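Local coordinates for protein SnoaL-like polyketide cyclase (Agrobacterium tumefaciens str. C58, PDB 3EHC) that belongs to the SnoaL-like polyketide cyclases of the NTF2 clan and probably binds a small molecule in its cone-shaped fold, although its own function is unknown, at residues B[56-61]-B[78-83]; B[72-77]-B[100-105]. All blocks are in the same frame, centred on the assembly; numbering follows the deposited sequence.

How the contacts relate
Contacts 1 and 2 illustrate how an NTF2-like sheet is built in its middle and finished at one end. Both draw on strand 71-80. In contact 2 its 72-77 part pairs with strand 96-107, and in contact 1 its last residues and the loop beyond meet the connection 56-61 from helix 40-54. The centres lie about 17 Å apart, yet the contacts touch: E61 O is 3.1 Å from F77 N, a probable hydrogen bond, and F78 CE2 packs 3.6 Å from E100 OE1. No active-site residue is known here; in relatives of this fold the pocket usually lies between the curved sheet and its helices.

Contact 1. Residues B[56-61]-B[78-83]; sequences PDLRFE and FDCTPK
D57 grips T81, just beyond the end of strand 71-80, with both carboxylate oxygens, tying the loop between helix 40-54 and strand 62-67 to that strand end in the NTF2-like fold. Next to this polar clasp, apolar bumps fill hollows. The L58 side chain crosses F78 obliquely, only its end coming close: CD1 presses on F78 CD1 at 3.3 Å, tight for two carbons, and has C80 SG to one side at 4.2 Å. F78 is in turn a wedge: its ring edge drives at the face of F60 in an offset T-shaped pair, with centroids 5.3 Å apart and planes at 80°. The point of entry is off centre, F78 CE1 lying over the rim of the F60 ring. Helices 5-17 and 40-54 also pack against F60, and N17 OD1 accepts a hydrogen bond from F60 N. Where the two backbones stand too far apart to bond directly, water bridges them: one molecule links D57 O with D79 O, and another accepts from D79 N and bonds to R59 O. At the outer end P56 CD rests 3.9 Å from K83 CG. In the clasp itself D57 CG sits between its own N and carbonyl carbon (chi1 68°); T81 N gives to the syn lone pair of D57 OD1 at 2.9 Å, and T81 OG1 donates to D57 OD2 at 2.6 Å.

Contact 2. Residues B[72-77]-B[100-105]; sequences LAARLF and EHVFYD
R75 and H101 lie side by side on one face of an antiparallel strand pair, and the arginine can be followed from root to tip along the imidazole. Its CB is 3.9 Å from H101 CD2. CG, anti to the backbone N (chi1 175°), comes 3.5 Å from H101 NE2, and CD stays 3.7 Å from that same nitrogen. NE turns to a different partner, forming a salt bridge with E63. Beyond CZ, NH1 donates to H101 NE2 at 2.9 Å; the bond is bent, 148° at the hydrogen, and close to the plane of both groups although those planes stand 74° apart. Two acceptors thus fix the rotation of the guanidinium. On the same face A73 CB touches F103 CE2.

Six backbone hydrogen bonds join the strands at the pairs L72-Y104, A74-V102 and L76-E100, whose side chains occupy the other face. There L72 CD2 lies 3.7 Å from Y104 CD1, and L76 CD1 touches V102 CG1 at 3.9 Å and E100 OE1 at 3.7 Å, two contacts roughly at right angles. The polar tips look further afield: Y104 OH bonds to Y9 OH, and E100 OE2 to S116 OG.

The pair is the middle of the sheet, flanked by strands 62-67 and 110-118. Helix 5-17 packs on the face carrying L72, A74 and L76, while the face of R75, H101 and F103 meets the second subunit, where H101 O bonds to H101 ND1 of that chain.

Contact 1. Residues B[56-61]-B[78-83]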
loop_
_atom_site.group_PDB
_atom_site.type_symbol
_atom_site.label_atom_id
_atom_site.label_comp_id
_atom_site.label_asym_id
_atom_site.label_seq_id
_atom_site.Cartn_x
_atom_site.Cartn_y
_atom_site.Cartn_z
ATOM N N PRO B 56 0.930 -22.159 4.142
ATOM C CA PRO B 56 1.371 -23.144 3.156
ATOM C C PRO B 56 0.868 -22.920 1.725
ATOM O O PRO B 56 1.637 -23.109 0.790
ATOM C CB PRO B 56 0.884 -24.480 3.764
ATOM C CG PRO B 56 0.889 -24.234 5.249
ATOM C CD PRO B 56 0.459 -22.797 5.392
ATOM N N ASP B 57 -0.378 -22.482 1.566
ATOM C CA ASP B 57 -0.968 -22.276 0.237
ATOM C C ASP B 57 -0.733 -20.858 -0.305
ATOM O O ASP B 57 -1.402 -20.444 -1.246
ATOM C CB ASP B 57 -2.470 -22.624 0.242
ATOM C CG ASP B 57 -3.298 -21.662 1.076
ATOM O OD1 ASP B 57 -2.725 -20.765 1.718
ATOM O OD2 ASP B 57 -4.538 -21.776 1.077
ATOM N N LEU B 58 0.222 -20.127 0.276
ATOM C CA LEU B 58 0.510 -18.741 -0.145
ATOM C C LEU B 58 0.887 -18.756 -1.620
ATOM O O LEU B 58 1.585 -19.651 -2.084
ATOM C CB LEU B 58 1.637 -18.113 0.697
ATOM C CG LEU B 58 1.901 -16.614 0.556
ATOM C CD1 LEU B 58 0.689 -15.810 1.024
ATOM C CD2 LEU B 58 3.085 -16.299 1.370
ATOM N N ARG B 59 0.401 -17.754 -2.336
ATOM C CA ARG B 59 0.671 -17.565 -3.750
ATOM C C ARG B 59 0.643 -16.054 -4.056
ATOM O O ARG B 59 -0.249 -15.330 -3.613
ATOM C CB ARG B 59 -0.368 -18.315 -4.574
ATOM C CG ARG B 59 -0.267 -18.085 -6.051
ATOM C CD ARG B 59 -1.116 -19.044 -6.850
ATOM N NE ARG B 59 -0.328 -19.564 -7.967
ATOM C CZ ARG B 59 -0.022 -18.880 -9.067
ATOM N NH1 ARG B 59 -0.452 -17.634 -9.239
ATOM N NH2 ARG B 59 0.723 -19.453 -10.002
ATOM N N PHE B 60 1.618 -15.610 -4.837
ATOM C CA PHE B 60 1.829 -14.210 -5.154
ATOM C C PHE B 60 1.309 -13.884 -6.552
ATOM O O PHE B 60 1.661 -14.527 -7.532
ATOM C CB PHE B 60 3.313 -13.892 -5.052
ATOM C CG PHE B 60 3.848 -13.949 -3.660
ATOM C CD1 PHE B 60 4.285 -15.148 -3.125
ATOM C CD2 PHE B 60 3.922 -12.803 -2.888
ATOM C CE1 PHE B 60 4.803 -15.210 -1.820
ATOM C CE2 PHE B 60 4.437 -12.847 -1.574
ATOM C CZ PHE B 60 4.886 -14.051 -1.046
ATOM N N GLU B 61 0.465 -12.875 -6.611
ATOM C CA GLU B 61 -0.182 -12.457 -7.817
ATOM C C GLU B 61 -0.411 -10.954 -7.731
ATOM O O GLU B 61 -1.097 -10.508 -6.830
ATOM C CB GLU B 61 -1.520 -13.181 -7.862
ATOM C CG GLU B 61 -2.388 -12.911 -9.075
ATOM C CD GLU B 61 -2.449 -14.088 -10.011
ATOM O OE1 GLU B 61 -2.313 -15.248 -9.543
ATOM O OE2 GLU B 61 -2.639 -13.838 -11.216
ATOM N N PHE B 78 -4.022 -11.677 -2.115
ATOM C CA PHE B 78 -3.857 -12.996 -1.502
ATOM C C PHE B 78 -5.190 -13.595 -1.153
ATOM O O PHE B 78 -6.089 -12.907 -0.676
ATOM C CB PHE B 78 -3.016 -12.904 -0.234
ATOM C CG PHE B 78 -1.615 -12.463 -0.477
ATOM C CD1 PHE B 78 -0.639 -13.381 -0.834
ATOM C CD2 PHE B 78 -1.259 -11.100 -0.332
ATOM C CE1 PHE B 78 0.673 -12.961 -1.064
ATOM C CE2 PHE B 78 0.028 -10.670 -0.528
ATOM C CZ PHE B 78 1.004 -11.586 -0.894
ATOM N N ASP B 79 -5.295 -14.889 -1.422
ATOM C CA ASP B 79 -6.431 -15.711 -1.083
ATOM C C ASP B 79 -5.831 -17.029 -0.566
ATOM O O ASP B 79 -5.408 -17.873 -1.335
ATOM C CB ASP B 79 -7.279 -15.901 -2.350
ATOM C CG ASP B 79 -8.607 -16.604 -2.103
ATOM O OD1 ASP B 79 -8.897 -17.011 -0.963
ATOM O OD2 ASP B 79 -9.381 -16.728 -3.081
ATOM N N CYS B 80 -5.731 -17.152 0.749
ATOM C CA CYS B 80 -4.874 -18.151 1.357
ATOM C C CYS B 80 -5.378 -18.565 2.749
ATOM O O CYS B 80 -6.405 -18.054 3.213
ATOM C CB CYS B 80 -3.449 -17.612 1.389
ATOM S SG CYS B 80 -3.291 -16.125 2.317
ATOM N N THR B 81 -4.653 -19.490 3.390
ATOM C CA THR B 81 -5.127 -20.190 4.572
ATOM C C THR B 81 -3.999 -20.255 5.622
ATOM O O THR B 81 -3.279 -21.239 5.722
ATOM C CB THR B 81 -5.685 -21.609 4.153
ATOM O OG1 THR B 81 -6.406 -21.537 2.903
ATOM C CG2 THR B 81 -6.600 -22.202 5.188
ATOM N N PRO B 82 -3.845 -19.174 6.406
ATOM C CA PRO B 82 -2.877 -19.151 7.508
ATOM C C PRO B 82 -3.223 -20.244 8.486
ATOM O O PRO B 82 -4.383 -20.359 8.852
ATOM C CB PRO B 82 -3.084 -17.771 8.116
ATOM C CG PRO B 82 -3.688 -16.960 7.052
ATOM C CD PRO B 82 -4.569 -17.902 6.293
ATOM N N LYS B 83 -2.232 -21.040 8.883
ATOM C CA LYS B 83 -2.416 -22.155 9.807
ATOM C C LYS B 83 -2.916 -21.750 11.181
ATOM O O LYS B 83 -3.684 -22.487 11.809
ATOM C CB LYS B 83 -1.098 -22.872 10.005
ATOM C CG LYS B 83 -0.785 -23.822 8.935
ATOM C CD LYS B 83 0.394 -24.708 9.325
ATOM C CE LYS B 83 0.131 -26.188 8.937
ATOM N NZ LYS B 83 1.397 -26.974 8.762
HETATM O O HOH W 1 -2.981 -18.817 -2.417
HETATM O O HOH W 2 -2.535 -16.251 -1.962
#

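Contact 2. Residues B[72-77]-B[100-105]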
loop_
_atom_site.group_PDB
_atom_site.type_symbol
_atom_site.label_atom_id
_atom_site.label_comp_id
_atom_site.label_asym_id
_atom_site.label_seq_id
_atom_site.Cartn_x
_atom_site.Cartn_y
_atom_site.Cartn_z
ATOM N N LEU B 72 9.229 0.279 -8.351
ATOM C CA LEU B 72 7.997 -0.452 -8.701
ATOM C C LEU B 72 7.065 -0.472 -7.489
ATOM O O LEU B 72 7.520 -0.670 -6.353
ATOM C CB LEU B 72 8.295 -1.880 -9.222
ATOM C CG LEU B 72 7.124 -2.799 -9.612
ATOM C CD1 LEU B 72 7.493 -3.719 -10.738
ATOM C CD2 LEU B 72 6.621 -3.620 -8.376
ATOM N N ALA B 73 5.783 -0.205 -7.739
ATOM C CA ALA B 73 4.735 -0.340 -6.732
ATOM C C ALA B 73 3.787 -1.452 -7.197
ATOM O O ALA B 73 3.347 -1.453 -8.367
ATOM C CB ALA B 73 4.000 0.966 -6.583
ATOM N N ALA B 74 3.483 -2.390 -6.292
ATOM C CA ALA B 74 2.581 -3.520 -6.585
ATOM C C ALA B 74 1.397 -3.562 -5.616
ATOM O O ALA B 74 1.572 -3.371 -4.417
ATOM C CB ALA B 74 3.356 -4.853 -6.535
ATOM N N ARG B 75 0.190 -3.769 -6.151
ATOM C CA ARG B 75 -0.937 -4.257 -5.369
ATOM C C ARG B 75 -1.020 -5.760 -5.616
ATOM O O ARG B 75 -1.323 -6.186 -6.712
ATOM C CB ARG B 75 -2.238 -3.575 -5.762
ATOM C CG ARG B 75 -3.460 -4.127 -5.068
ATOM C CD ARG B 75 -4.669 -3.324 -5.579
ATOM N NE ARG B 75 -5.943 -3.953 -5.294
ATOM C CZ ARG B 75 -6.550 -3.870 -4.113
ATOM N NH1 ARG B 75 -6.027 -3.170 -3.099
ATOM N NH2 ARG B 75 -7.701 -4.450 -3.962
ATOM N N LEU B 76 -0.734 -6.531 -4.569
ATOM C CA LEU B 76 -0.772 -7.975 -4.566
ATOM C C LEU B 76 -2.029 -8.391 -3.826
ATOM O O LEU B 76 -2.333 -7.833 -2.763
ATOM C CB LEU B 76 0.424 -8.519 -3.781
ATOM C CG LEU B 76 1.808 -8.072 -4.246
ATOM C CD1 LEU B 76 2.918 -8.386 -3.229
ATOM C CD2 LEU B 76 2.013 -8.759 -5.545
ATOM N N PHE B 77 -2.714 -9.391 -4.375
ATOM C CA PHE B 77 -3.914 -9.952 -3.828
ATOM C C PHE B 77 -3.630 -11.394 -3.361
ATOM O O PHE B 77 -3.023 -12.194 -4.091
ATOM C CB PHE B 77 -5.028 -9.914 -4.884
ATOM C CG PHE B 77 -6.242 -10.698 -4.482
ATOM C CD1 PHE B 77 -6.995 -10.293 -3.386
ATOM C CD2 PHE B 77 -6.598 -11.871 -5.161
ATOM C CE1 PHE B 77 -8.091 -11.005 -2.975
ATOM C CE2 PHE B 77 -7.724 -12.608 -4.753
ATOM C CZ PHE B 77 -8.464 -12.175 -3.654
ATOM N N GLU B 100 -1.800 -6.611 -0.220
ATOM C CA GLU B 100 -0.578 -5.976 0.250
ATOM C C GLU B 100 -0.204 -4.914 -0.796
ATOM O O GLU B 100 -0.232 -5.188 -2.000
ATOM C CB GLU B 100 0.549 -6.992 0.353
ATOM C CG GLU B 100 1.842 -6.439 0.966
ATOM C CD GLU B 100 3.035 -7.394 0.813
ATOM O OE1 GLU B 100 2.834 -8.574 0.461
ATOM O OE2 GLU B 100 4.186 -6.959 1.054
ATOM N N HIS B 101 0.112 -3.709 -0.322
ATOM C CA HIS B 101 0.615 -2.627 -1.167
ATOM C C HIS B 101 2.071 -2.371 -0.826
ATOM O O HIS B 101 2.418 -2.012 0.292
ATOM C CB HIS B 101 -0.167 -1.360 -0.957
ATOM C CG HIS B 101 -1.558 -1.423 -1.505
ATOM N ND1 HIS B 101 -2.372 -0.319 -1.594
ATOM C CD2 HIS B 101 -2.275 -2.463 -1.986
ATOM C CE1 HIS B 101 -3.528 -0.669 -2.125
ATOM N NE2 HIS B 101 -3.493 -1.966 -2.373
ATOM N N VAL B 102 2.928 -2.530 -1.817
ATOM C CA VAL B 102 4.356 -2.564 -1.560
ATOM C C VAL B 102 5.123 -1.751 -2.612
ATOM O O VAL B 102 4.818 -1.790 -3.793
ATOM C CB VAL B 102 4.845 -4.058 -1.418
ATOM C CG1 VAL B 102 4.379 -4.859 -2.587
ATOM C CG2 VAL B 102 6.398 -4.174 -1.148
ATOM N N PHE B 103 6.077 -0.970 -2.121
ATOM C CA PHE B 103 7.030 -0.198 -2.936
ATOM C C PHE B 103 8.422 -0.848 -2.899
ATOM O O PHE B 103 8.886 -1.279 -1.840
ATOM C CB PHE B 103 7.144 1.258 -2.420
ATOM C CG PHE B 103 5.941 2.079 -2.694
ATOM C CD1 PHE B 103 4.845 2.027 -1.835
ATOM C CD2 PHE B 103 5.850 2.873 -3.836
ATOM C CE1 PHE B 103 3.700 2.741 -2.116
ATOM C CE2 PHE B 103 4.670 3.613 -4.093
ATOM C CZ PHE B 103 3.631 3.533 -3.245
ATOM N N TYR B 104 9.061 -0.917 -4.062
ATOM C CA TYR B 104 10.421 -1.433 -4.198
ATOM C C TYR B 104 11.331 -0.392 -4.832
ATOM O O TYR B 104 10.968 0.242 -5.827
ATOM C CB TYR B 104 10.468 -2.687 -5.066
ATOM C CG TYR B 104 9.565 -3.824 -4.619
ATOM C CD1 TYR B 104 8.240 -3.873 -5.028
ATOM C CD2 TYR B 104 10.042 -4.848 -3.793
ATOM C CE1 TYR B 104 7.407 -4.908 -4.655
ATOM C CE2 TYR B 104 9.200 -5.900 -3.385
ATOM C CZ TYR B 104 7.876 -5.922 -3.835
ATOM O OH TYR B 104 7.013 -6.940 -3.471
ATOM N N ASP B 105 12.504 -0.208 -4.229
ATOM C CA ASP B 105 13.557 0.587 -4.815
ATOM C C ASP B 105 14.543 -0.451 -5.352
ATOM O O ASP B 105 15.013 -1.303 -4.604
ATOM C CB ASP B 105 14.138 1.536 -3.756
ATOM C CG ASP B 105 15.088 2.599 -4.324
ATOM O OD1 ASP B 105 15.068 2.954 -5.551
ATOM O OD2 ASP B 105 15.895 3.086 -3.489
#